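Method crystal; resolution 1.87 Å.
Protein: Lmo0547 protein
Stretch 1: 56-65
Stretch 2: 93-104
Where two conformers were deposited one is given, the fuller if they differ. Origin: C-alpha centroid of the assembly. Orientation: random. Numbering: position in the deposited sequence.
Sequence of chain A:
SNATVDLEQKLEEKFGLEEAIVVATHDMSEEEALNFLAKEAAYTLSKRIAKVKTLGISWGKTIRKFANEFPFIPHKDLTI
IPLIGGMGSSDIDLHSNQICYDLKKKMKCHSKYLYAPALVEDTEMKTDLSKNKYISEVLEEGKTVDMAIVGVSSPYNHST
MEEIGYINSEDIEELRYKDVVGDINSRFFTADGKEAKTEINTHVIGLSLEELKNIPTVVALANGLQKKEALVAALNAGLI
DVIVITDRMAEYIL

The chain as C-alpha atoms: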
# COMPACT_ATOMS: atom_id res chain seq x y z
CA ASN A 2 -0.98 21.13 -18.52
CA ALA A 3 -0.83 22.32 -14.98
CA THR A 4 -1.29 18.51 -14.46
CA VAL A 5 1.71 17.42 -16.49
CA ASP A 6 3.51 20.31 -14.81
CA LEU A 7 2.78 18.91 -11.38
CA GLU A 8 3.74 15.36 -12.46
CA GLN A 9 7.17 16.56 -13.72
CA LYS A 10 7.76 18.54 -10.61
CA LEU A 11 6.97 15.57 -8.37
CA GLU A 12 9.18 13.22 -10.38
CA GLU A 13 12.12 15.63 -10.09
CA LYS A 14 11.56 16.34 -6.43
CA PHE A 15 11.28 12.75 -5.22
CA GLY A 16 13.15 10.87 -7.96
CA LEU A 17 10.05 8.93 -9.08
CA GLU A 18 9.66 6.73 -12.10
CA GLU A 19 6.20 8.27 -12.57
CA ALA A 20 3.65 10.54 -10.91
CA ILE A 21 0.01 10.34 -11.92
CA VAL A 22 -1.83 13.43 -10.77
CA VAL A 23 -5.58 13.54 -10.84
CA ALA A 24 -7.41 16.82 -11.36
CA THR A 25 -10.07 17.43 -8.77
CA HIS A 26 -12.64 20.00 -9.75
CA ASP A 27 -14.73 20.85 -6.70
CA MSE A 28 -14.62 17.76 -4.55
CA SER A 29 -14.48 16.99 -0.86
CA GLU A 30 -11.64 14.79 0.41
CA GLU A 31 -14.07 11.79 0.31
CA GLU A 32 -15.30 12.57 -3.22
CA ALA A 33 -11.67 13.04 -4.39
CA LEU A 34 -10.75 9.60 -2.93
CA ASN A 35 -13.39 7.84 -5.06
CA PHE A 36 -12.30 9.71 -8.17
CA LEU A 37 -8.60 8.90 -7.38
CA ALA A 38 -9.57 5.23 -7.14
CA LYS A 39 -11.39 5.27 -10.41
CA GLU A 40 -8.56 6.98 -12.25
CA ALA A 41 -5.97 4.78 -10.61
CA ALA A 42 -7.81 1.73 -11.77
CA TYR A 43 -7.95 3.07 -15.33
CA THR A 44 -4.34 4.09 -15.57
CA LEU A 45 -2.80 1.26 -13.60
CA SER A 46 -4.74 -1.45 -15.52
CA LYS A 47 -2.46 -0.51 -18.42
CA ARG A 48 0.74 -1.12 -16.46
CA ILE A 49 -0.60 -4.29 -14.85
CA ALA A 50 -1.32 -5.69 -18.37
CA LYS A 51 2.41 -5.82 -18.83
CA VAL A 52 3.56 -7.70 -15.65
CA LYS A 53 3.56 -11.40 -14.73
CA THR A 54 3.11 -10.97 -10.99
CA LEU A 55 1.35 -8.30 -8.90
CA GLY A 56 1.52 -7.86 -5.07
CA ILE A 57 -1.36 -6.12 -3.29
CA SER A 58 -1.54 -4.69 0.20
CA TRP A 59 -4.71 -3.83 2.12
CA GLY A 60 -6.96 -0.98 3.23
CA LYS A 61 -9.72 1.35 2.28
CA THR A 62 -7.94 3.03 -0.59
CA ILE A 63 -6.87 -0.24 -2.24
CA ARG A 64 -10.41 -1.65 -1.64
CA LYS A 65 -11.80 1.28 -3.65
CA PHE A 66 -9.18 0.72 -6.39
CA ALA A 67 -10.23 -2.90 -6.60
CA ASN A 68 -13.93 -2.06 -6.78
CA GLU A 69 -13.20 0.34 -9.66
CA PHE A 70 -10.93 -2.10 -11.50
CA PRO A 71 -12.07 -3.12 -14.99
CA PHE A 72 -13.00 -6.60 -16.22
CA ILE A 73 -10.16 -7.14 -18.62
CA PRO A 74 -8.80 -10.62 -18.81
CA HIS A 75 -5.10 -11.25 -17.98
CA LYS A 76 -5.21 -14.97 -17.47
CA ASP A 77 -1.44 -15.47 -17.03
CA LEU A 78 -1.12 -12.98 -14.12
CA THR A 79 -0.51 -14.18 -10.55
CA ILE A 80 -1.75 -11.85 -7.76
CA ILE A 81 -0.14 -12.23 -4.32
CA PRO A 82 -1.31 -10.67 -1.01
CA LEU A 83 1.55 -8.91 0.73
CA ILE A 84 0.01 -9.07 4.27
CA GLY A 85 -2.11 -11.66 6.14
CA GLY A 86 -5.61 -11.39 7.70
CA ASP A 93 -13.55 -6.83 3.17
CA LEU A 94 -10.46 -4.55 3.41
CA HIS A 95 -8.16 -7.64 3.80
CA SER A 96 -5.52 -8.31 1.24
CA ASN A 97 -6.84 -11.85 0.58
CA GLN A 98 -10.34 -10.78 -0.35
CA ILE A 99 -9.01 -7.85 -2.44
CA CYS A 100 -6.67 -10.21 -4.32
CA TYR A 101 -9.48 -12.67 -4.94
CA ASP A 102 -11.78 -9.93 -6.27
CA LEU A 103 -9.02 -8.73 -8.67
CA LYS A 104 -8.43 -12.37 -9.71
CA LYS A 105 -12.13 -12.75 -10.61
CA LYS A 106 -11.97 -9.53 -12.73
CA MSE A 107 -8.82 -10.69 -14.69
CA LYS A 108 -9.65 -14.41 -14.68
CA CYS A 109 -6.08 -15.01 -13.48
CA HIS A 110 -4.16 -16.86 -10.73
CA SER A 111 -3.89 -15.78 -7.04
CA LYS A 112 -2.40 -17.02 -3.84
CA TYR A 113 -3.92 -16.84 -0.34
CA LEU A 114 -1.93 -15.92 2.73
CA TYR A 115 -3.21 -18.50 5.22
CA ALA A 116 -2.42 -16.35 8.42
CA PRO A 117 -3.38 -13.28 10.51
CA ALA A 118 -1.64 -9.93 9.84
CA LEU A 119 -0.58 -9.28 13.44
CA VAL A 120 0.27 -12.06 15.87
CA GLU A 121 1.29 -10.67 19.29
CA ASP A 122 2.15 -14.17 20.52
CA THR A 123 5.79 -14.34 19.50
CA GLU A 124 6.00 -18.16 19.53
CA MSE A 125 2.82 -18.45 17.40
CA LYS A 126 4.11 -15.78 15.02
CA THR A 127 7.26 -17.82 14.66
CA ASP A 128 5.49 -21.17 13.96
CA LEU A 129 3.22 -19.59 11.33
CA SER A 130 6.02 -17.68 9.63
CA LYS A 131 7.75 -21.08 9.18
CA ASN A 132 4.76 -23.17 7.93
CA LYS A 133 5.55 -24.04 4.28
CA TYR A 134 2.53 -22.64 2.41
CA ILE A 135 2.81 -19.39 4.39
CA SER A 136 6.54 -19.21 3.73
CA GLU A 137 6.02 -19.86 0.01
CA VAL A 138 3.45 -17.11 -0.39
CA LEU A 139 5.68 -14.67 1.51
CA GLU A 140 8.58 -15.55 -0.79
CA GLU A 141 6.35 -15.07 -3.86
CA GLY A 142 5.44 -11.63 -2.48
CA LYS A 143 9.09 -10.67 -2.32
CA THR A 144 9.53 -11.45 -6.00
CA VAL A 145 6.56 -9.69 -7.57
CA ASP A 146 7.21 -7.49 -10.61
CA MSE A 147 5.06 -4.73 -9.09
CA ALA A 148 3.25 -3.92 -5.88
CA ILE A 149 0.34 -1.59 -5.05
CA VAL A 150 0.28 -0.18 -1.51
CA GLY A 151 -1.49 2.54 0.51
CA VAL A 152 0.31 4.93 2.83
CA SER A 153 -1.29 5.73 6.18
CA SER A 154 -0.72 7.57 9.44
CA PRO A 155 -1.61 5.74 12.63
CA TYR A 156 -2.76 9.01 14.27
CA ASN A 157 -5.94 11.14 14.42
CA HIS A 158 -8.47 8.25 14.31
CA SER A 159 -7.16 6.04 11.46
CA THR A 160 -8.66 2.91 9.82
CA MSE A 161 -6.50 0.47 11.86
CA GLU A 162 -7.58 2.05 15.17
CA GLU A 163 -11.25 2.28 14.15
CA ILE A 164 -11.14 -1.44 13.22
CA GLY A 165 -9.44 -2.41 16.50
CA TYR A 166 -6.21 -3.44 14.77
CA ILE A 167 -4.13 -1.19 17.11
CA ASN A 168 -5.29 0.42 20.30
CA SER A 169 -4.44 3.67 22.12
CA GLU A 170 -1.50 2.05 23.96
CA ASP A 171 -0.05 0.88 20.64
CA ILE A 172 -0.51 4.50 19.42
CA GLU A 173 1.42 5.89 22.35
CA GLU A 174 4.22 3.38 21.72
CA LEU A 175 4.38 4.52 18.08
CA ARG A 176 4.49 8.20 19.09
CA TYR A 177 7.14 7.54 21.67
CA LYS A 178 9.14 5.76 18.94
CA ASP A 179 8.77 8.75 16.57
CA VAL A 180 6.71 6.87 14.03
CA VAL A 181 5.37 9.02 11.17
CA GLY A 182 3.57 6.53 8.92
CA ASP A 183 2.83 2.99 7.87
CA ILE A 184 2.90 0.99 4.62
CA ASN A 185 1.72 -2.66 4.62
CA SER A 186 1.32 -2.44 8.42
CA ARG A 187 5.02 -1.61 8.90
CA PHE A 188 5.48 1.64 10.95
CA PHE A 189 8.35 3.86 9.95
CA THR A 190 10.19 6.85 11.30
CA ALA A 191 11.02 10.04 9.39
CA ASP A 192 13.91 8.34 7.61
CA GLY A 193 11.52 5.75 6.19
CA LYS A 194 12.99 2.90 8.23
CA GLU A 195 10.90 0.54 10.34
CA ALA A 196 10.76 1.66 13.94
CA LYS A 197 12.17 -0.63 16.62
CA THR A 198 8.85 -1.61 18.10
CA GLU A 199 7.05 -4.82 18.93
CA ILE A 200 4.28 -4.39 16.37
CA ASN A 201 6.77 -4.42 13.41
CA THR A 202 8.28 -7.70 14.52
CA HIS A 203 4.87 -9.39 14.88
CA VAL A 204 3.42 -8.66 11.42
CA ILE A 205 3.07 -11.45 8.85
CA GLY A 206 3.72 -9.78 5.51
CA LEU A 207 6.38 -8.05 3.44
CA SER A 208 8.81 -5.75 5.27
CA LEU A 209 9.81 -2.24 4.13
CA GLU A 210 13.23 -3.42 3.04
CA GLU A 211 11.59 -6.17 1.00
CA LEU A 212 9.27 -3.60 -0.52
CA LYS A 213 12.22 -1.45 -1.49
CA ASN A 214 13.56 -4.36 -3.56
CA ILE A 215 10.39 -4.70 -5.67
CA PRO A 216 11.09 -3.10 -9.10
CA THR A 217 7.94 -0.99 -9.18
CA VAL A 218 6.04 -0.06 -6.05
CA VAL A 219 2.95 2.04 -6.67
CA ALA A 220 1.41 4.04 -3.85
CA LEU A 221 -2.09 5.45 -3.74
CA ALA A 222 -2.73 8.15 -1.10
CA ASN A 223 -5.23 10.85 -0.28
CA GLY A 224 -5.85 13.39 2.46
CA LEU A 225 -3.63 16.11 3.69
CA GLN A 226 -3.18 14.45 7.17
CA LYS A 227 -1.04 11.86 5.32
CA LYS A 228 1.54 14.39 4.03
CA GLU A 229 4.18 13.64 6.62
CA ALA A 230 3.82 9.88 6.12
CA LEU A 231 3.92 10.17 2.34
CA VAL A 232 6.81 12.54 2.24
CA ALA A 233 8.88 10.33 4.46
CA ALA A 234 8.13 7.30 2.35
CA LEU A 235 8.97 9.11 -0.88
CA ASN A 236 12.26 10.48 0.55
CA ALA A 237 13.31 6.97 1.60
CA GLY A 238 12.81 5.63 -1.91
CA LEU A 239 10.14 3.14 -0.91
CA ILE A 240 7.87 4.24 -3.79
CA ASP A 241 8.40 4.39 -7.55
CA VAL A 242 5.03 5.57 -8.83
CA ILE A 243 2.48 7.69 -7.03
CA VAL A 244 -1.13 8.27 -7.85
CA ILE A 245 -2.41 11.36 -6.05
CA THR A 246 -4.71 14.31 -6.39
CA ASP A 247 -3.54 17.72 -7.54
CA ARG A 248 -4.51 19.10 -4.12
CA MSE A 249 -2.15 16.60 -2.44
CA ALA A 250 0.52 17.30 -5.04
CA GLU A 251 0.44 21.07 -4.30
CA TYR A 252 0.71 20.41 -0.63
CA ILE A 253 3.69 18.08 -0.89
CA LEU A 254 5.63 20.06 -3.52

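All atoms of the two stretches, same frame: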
# COMPACT_ATOMS: atom_id res chain seq x y z
N GLY A 56 1.73 -7.82 -6.53
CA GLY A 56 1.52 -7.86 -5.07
C GLY A 56 0.56 -6.73 -4.66
O GLY A 56 0.63 -5.61 -5.20
N ILE A 57 -0.36 -7.04 -3.77
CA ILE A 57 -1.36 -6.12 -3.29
C ILE A 57 -1.30 -6.08 -1.77
O ILE A 57 -1.22 -7.11 -1.10
CB ILE A 57 -2.76 -6.58 -3.75
CG1 ILE A 57 -2.83 -6.75 -5.25
CG2 ILE A 57 -3.90 -5.65 -3.28
CD1 ILE A 57 -2.79 -5.54 -6.11
N SER A 58 -1.39 -4.87 -1.22
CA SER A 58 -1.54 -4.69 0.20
C SER A 58 -3.01 -4.71 0.63
O SER A 58 -3.80 -5.50 0.12
CB SER A 58 -0.76 -3.45 0.65
OG SER A 58 -0.62 -3.38 2.05
N TRP A 59 -3.38 -3.86 1.58
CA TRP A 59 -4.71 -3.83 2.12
C TRP A 59 -5.21 -2.40 2.34
O TRP A 59 -4.47 -1.42 2.17
CB TRP A 59 -4.64 -4.59 3.45
CG TRP A 59 -4.22 -3.72 4.54
CD1 TRP A 59 -2.94 -3.27 4.80
CD2 TRP A 59 -5.07 -3.14 5.52
NE1 TRP A 59 -2.98 -2.40 5.89
CE2 TRP A 59 -4.27 -2.32 6.34
CE3 TRP A 59 -6.46 -3.21 5.78
CZ2 TRP A 59 -4.80 -1.60 7.41
CZ3 TRP A 59 -6.98 -2.50 6.85
CH2 TRP A 59 -6.16 -1.68 7.63
N GLY A 60 -6.45 -2.27 2.76
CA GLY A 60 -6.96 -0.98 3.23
C GLY A 60 -8.04 -0.37 2.42
O GLY A 60 -8.39 -0.84 1.37
N LYS A 61 -8.60 0.73 2.93
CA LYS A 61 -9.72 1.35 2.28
C LYS A 61 -9.41 1.86 0.89
O LYS A 61 -10.25 1.73 0.02
CB LYS A 61 -10.32 2.50 3.12
CG LYS A 61 -10.98 2.03 4.40
CD LYS A 61 -11.44 3.20 5.29
CE LYS A 61 -12.28 2.64 6.41
NZ LYS A 61 -12.79 3.69 7.32
N THR A 62 -8.25 2.48 0.69
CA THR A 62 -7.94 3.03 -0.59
C THR A 62 -7.74 1.93 -1.69
O THR A 62 -8.27 1.99 -2.82
CB THR A 62 -6.67 3.92 -0.49
OG1 THR A 62 -6.89 5.00 0.46
CG2 THR A 62 -6.40 4.51 -1.76
N ILE A 63 -7.01 0.92 -1.34
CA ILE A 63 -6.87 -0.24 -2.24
C ILE A 63 -8.22 -0.98 -2.48
O ILE A 63 -8.45 -1.45 -3.58
CB ILE A 63 -5.79 -1.17 -1.69
CG1 ILE A 63 -4.44 -0.42 -1.82
CG2 ILE A 63 -5.68 -2.44 -2.52
CD1 ILE A 63 -3.41 -1.07 -1.02
N ARG A 64 -9.06 -1.08 -1.45
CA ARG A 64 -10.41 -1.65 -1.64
C ARG A 64 -11.20 -0.87 -2.72
O ARG A 64 -11.78 -1.45 -3.64
CB ARG A 64 -11.12 -1.73 -0.32
CG ARG A 64 -12.56 -2.19 -0.46
CD ARG A 64 -12.54 -3.71 -0.61
NE ARG A 64 -12.71 -4.08 -1.96
CZ ARG A 64 -12.75 -5.32 -2.41
NH1 ARG A 64 -13.02 -5.47 -3.70
NH2 ARG A 64 -12.51 -6.37 -1.62
N LYS A 65 -11.18 0.46 -2.64
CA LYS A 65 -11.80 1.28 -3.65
C LYS A 65 -11.20 1.06 -5.06
O LYS A 65 -11.92 0.94 -6.06
CB LYS A 65 -11.75 2.76 -3.22
CG LYS A 65 -12.74 3.08 -2.10
CD LYS A 65 -12.55 4.47 -1.52
CE LYS A 65 -13.56 4.76 -0.38
NZ LYS A 65 -14.96 4.72 -0.90
N ASP A 93 -13.02 -7.92 4.01
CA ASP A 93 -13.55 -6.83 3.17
C ASP A 93 -12.38 -5.94 2.64
O ASP A 93 -12.09 -5.89 1.42
CB ASP A 93 -14.58 -6.00 3.96
CG ASP A 93 -15.50 -5.17 3.05
OD1 ASP A 93 -15.00 -4.52 2.10
OD2 ASP A 93 -16.73 -5.16 3.30
N LEU A 94 -11.71 -5.32 3.59
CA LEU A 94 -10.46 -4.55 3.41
C LEU A 94 -9.16 -5.41 3.40
O LEU A 94 -8.08 -4.85 3.15
CB LEU A 94 -10.32 -3.56 4.58
CG LEU A 94 -11.38 -2.50 4.80
CD1 LEU A 94 -10.88 -1.49 5.84
CD2 LEU A 94 -11.78 -1.74 3.53
N HIS A 95 -9.28 -6.69 3.73
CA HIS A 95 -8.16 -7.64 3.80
C HIS A 95 -7.61 -7.98 2.48
O HIS A 95 -8.37 -8.13 1.51
CB HIS A 95 -8.63 -8.95 4.44
CG HIS A 95 -9.01 -8.80 5.87
ND1 HIS A 95 -9.20 -9.88 6.71
CD2 HIS A 95 -9.23 -7.69 6.62
CE1 HIS A 95 -9.51 -9.44 7.92
NE2 HIS A 95 -9.52 -8.12 7.89
N SER A 96 -6.30 -8.04 2.44
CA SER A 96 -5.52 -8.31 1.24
C SER A 96 -6.07 -9.55 0.51
O SER A 96 -6.25 -9.52 -0.68
CB SER A 96 -4.09 -8.56 1.63
OG SER A 96 -3.21 -8.48 0.53
N ASN A 97 -6.38 -10.62 1.24
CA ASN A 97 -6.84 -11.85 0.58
C ASN A 97 -8.10 -11.70 -0.24
O ASN A 97 -8.17 -12.24 -1.35
CB ASN A 97 -7.08 -12.99 1.59
CG ASN A 97 -5.79 -13.59 2.11
OD1 ASN A 97 -4.90 -13.92 1.33
ND2 ASN A 97 -5.72 -13.83 3.41
N GLN A 98 -9.09 -11.02 0.31
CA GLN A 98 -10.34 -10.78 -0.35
C GLN A 98 -10.16 -9.80 -1.53
O GLN A 98 -10.76 -9.99 -2.59
CB GLN A 98 -11.36 -10.17 0.58
CG GLN A 98 -12.73 -9.95 -0.08
CD GLN A 98 -13.48 -11.24 -0.36
OE1 GLN A 98 -13.54 -12.15 0.49
NE2 GLN A 98 -14.07 -11.35 -1.55
N ILE A 99 -9.32 -8.75 -1.34
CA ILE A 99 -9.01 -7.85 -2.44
C ILE A 99 -8.36 -8.60 -3.65
O ILE A 99 -8.72 -8.42 -4.82
CB ILE A 99 -8.14 -6.66 -1.97
CG1 ILE A 99 -8.94 -5.75 -1.02
CG2 ILE A 99 -7.66 -5.85 -3.15
CD1 ILE A 99 -8.04 -4.85 -0.18
N CYS A 100 -7.38 -9.43 -3.31
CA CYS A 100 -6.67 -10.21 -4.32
C CYS A 100 -7.62 -11.13 -5.05
O CYS A 100 -7.51 -11.29 -6.29
CB CYS A 100 -5.50 -11.03 -3.74
SG CYS A 100 -4.12 -10.00 -3.26
N TYR A 101 -8.51 -11.78 -4.33
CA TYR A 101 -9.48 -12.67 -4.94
C TYR A 101 -10.40 -11.87 -5.90
O TYR A 101 -10.66 -12.30 -7.02
CB TYR A 101 -10.29 -13.39 -3.89
CG TYR A 101 -11.19 -14.44 -4.52
CD1 TYR A 101 -12.53 -14.20 -4.72
CD2 TYR A 101 -10.68 -15.66 -4.92
CE1 TYR A 101 -13.35 -15.13 -5.33
CE2 TYR A 101 -11.50 -16.62 -5.51
CZ TYR A 101 -12.83 -16.32 -5.72
OH TYR A 101 -13.71 -17.23 -6.27
N ASP A 102 -10.92 -10.73 -5.44
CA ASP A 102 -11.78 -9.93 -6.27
C ASP A 102 -11.07 -9.47 -7.56
O ASP A 102 -11.73 -9.43 -8.65
CB ASP A 102 -12.34 -8.74 -5.52
CG ASP A 102 -13.28 -9.12 -4.39
OD1 ASP A 102 -13.84 -10.25 -4.37
OD2 ASP A 102 -13.47 -8.27 -3.49
N LEU A 103 -9.80 -9.05 -7.47
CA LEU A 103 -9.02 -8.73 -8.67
C LEU A 103 -8.82 -9.97 -9.56
O LEU A 103 -8.93 -9.88 -10.80
CB LEU A 103 -7.65 -8.12 -8.32
CG LEU A 103 -7.71 -6.71 -7.71
CD1 LEU A 103 -6.35 -6.35 -7.13
CD2 LEU A 103 -8.19 -5.71 -8.75
N LYS A 104 -8.65 -11.13 -8.95
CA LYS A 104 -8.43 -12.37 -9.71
C LYS A 104 -9.68 -12.70 -10.53
O LYS A 104 -9.59 -13.18 -11.68
CB LYS A 104 -8.13 -13.51 -8.76
CG LYS A 104 -8.06 -14.90 -9.39
CD LYS A 104 -9.06 -15.88 -8.79
CE LYS A 104 -8.73 -17.35 -9.07
NZ LYS A 104 -7.56 -17.85 -8.29

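The two stretches run side by side: the axes of helix 61-65 and helix 96-104 differ by 14° in their N-to-C directions and approach to 10.4 Å, so the helices are nearly parallel. The backbones draw closest just before and at the helix starts, where the CA atoms of Trp59 and Ser96 lie 4.6 Å apart, and together the stretches bury 663 Å².

Ile57, at the end of a strand, points its CA-to-CB bond toward the second helix and meets three of its residues. Its CG2 lies 3.8 Å from CG2 of Ile99, its CB 3.7 Å from SG of Cys100, and its CD1 3.8 Å from CD1 of Leu103. These contacts at van der Waals distance, between buried residues, form an apolar seam. At the first turn of that helix, Ser96 OG sits 2.9 Å from Ile57 O and 3.1 Å from Ser58 O; which carbonyl receives its proton is left open by the geometry.

Trp59 brings its CB to 3.5 Å from Leu94 O, which lies at the ring edge, while its CE3 is 4.1 Å from Leu94 CB. The same carbonyl accepts a hydrogen bond from Gly60, N to O 3.1 Å and nearly linear at 167°, tying together the two segments that lead into the helices. Gly60 is the N-cap; with phi/psi of 115/173, a CB would jam against the preceding carbonyl O.

Lys61 contributes its aliphatic part, CG lying 3.8 Å from Leu94 CD1. Ile63 CG2 reaches Ile99 CG2 at 4.0 Å, extending the apolar seam.

Arg64 loses the most area, 126 Å². Its NH2 donates to Asp93 O (3.1 Å, 173°) and forms a salt bridge with Asp102 OD2 (2.8 Å). Both acceptors lie near the guanidinium plane, whereas Ile99 CG1 covers one face, 3.7 Å from Arg64 NH2.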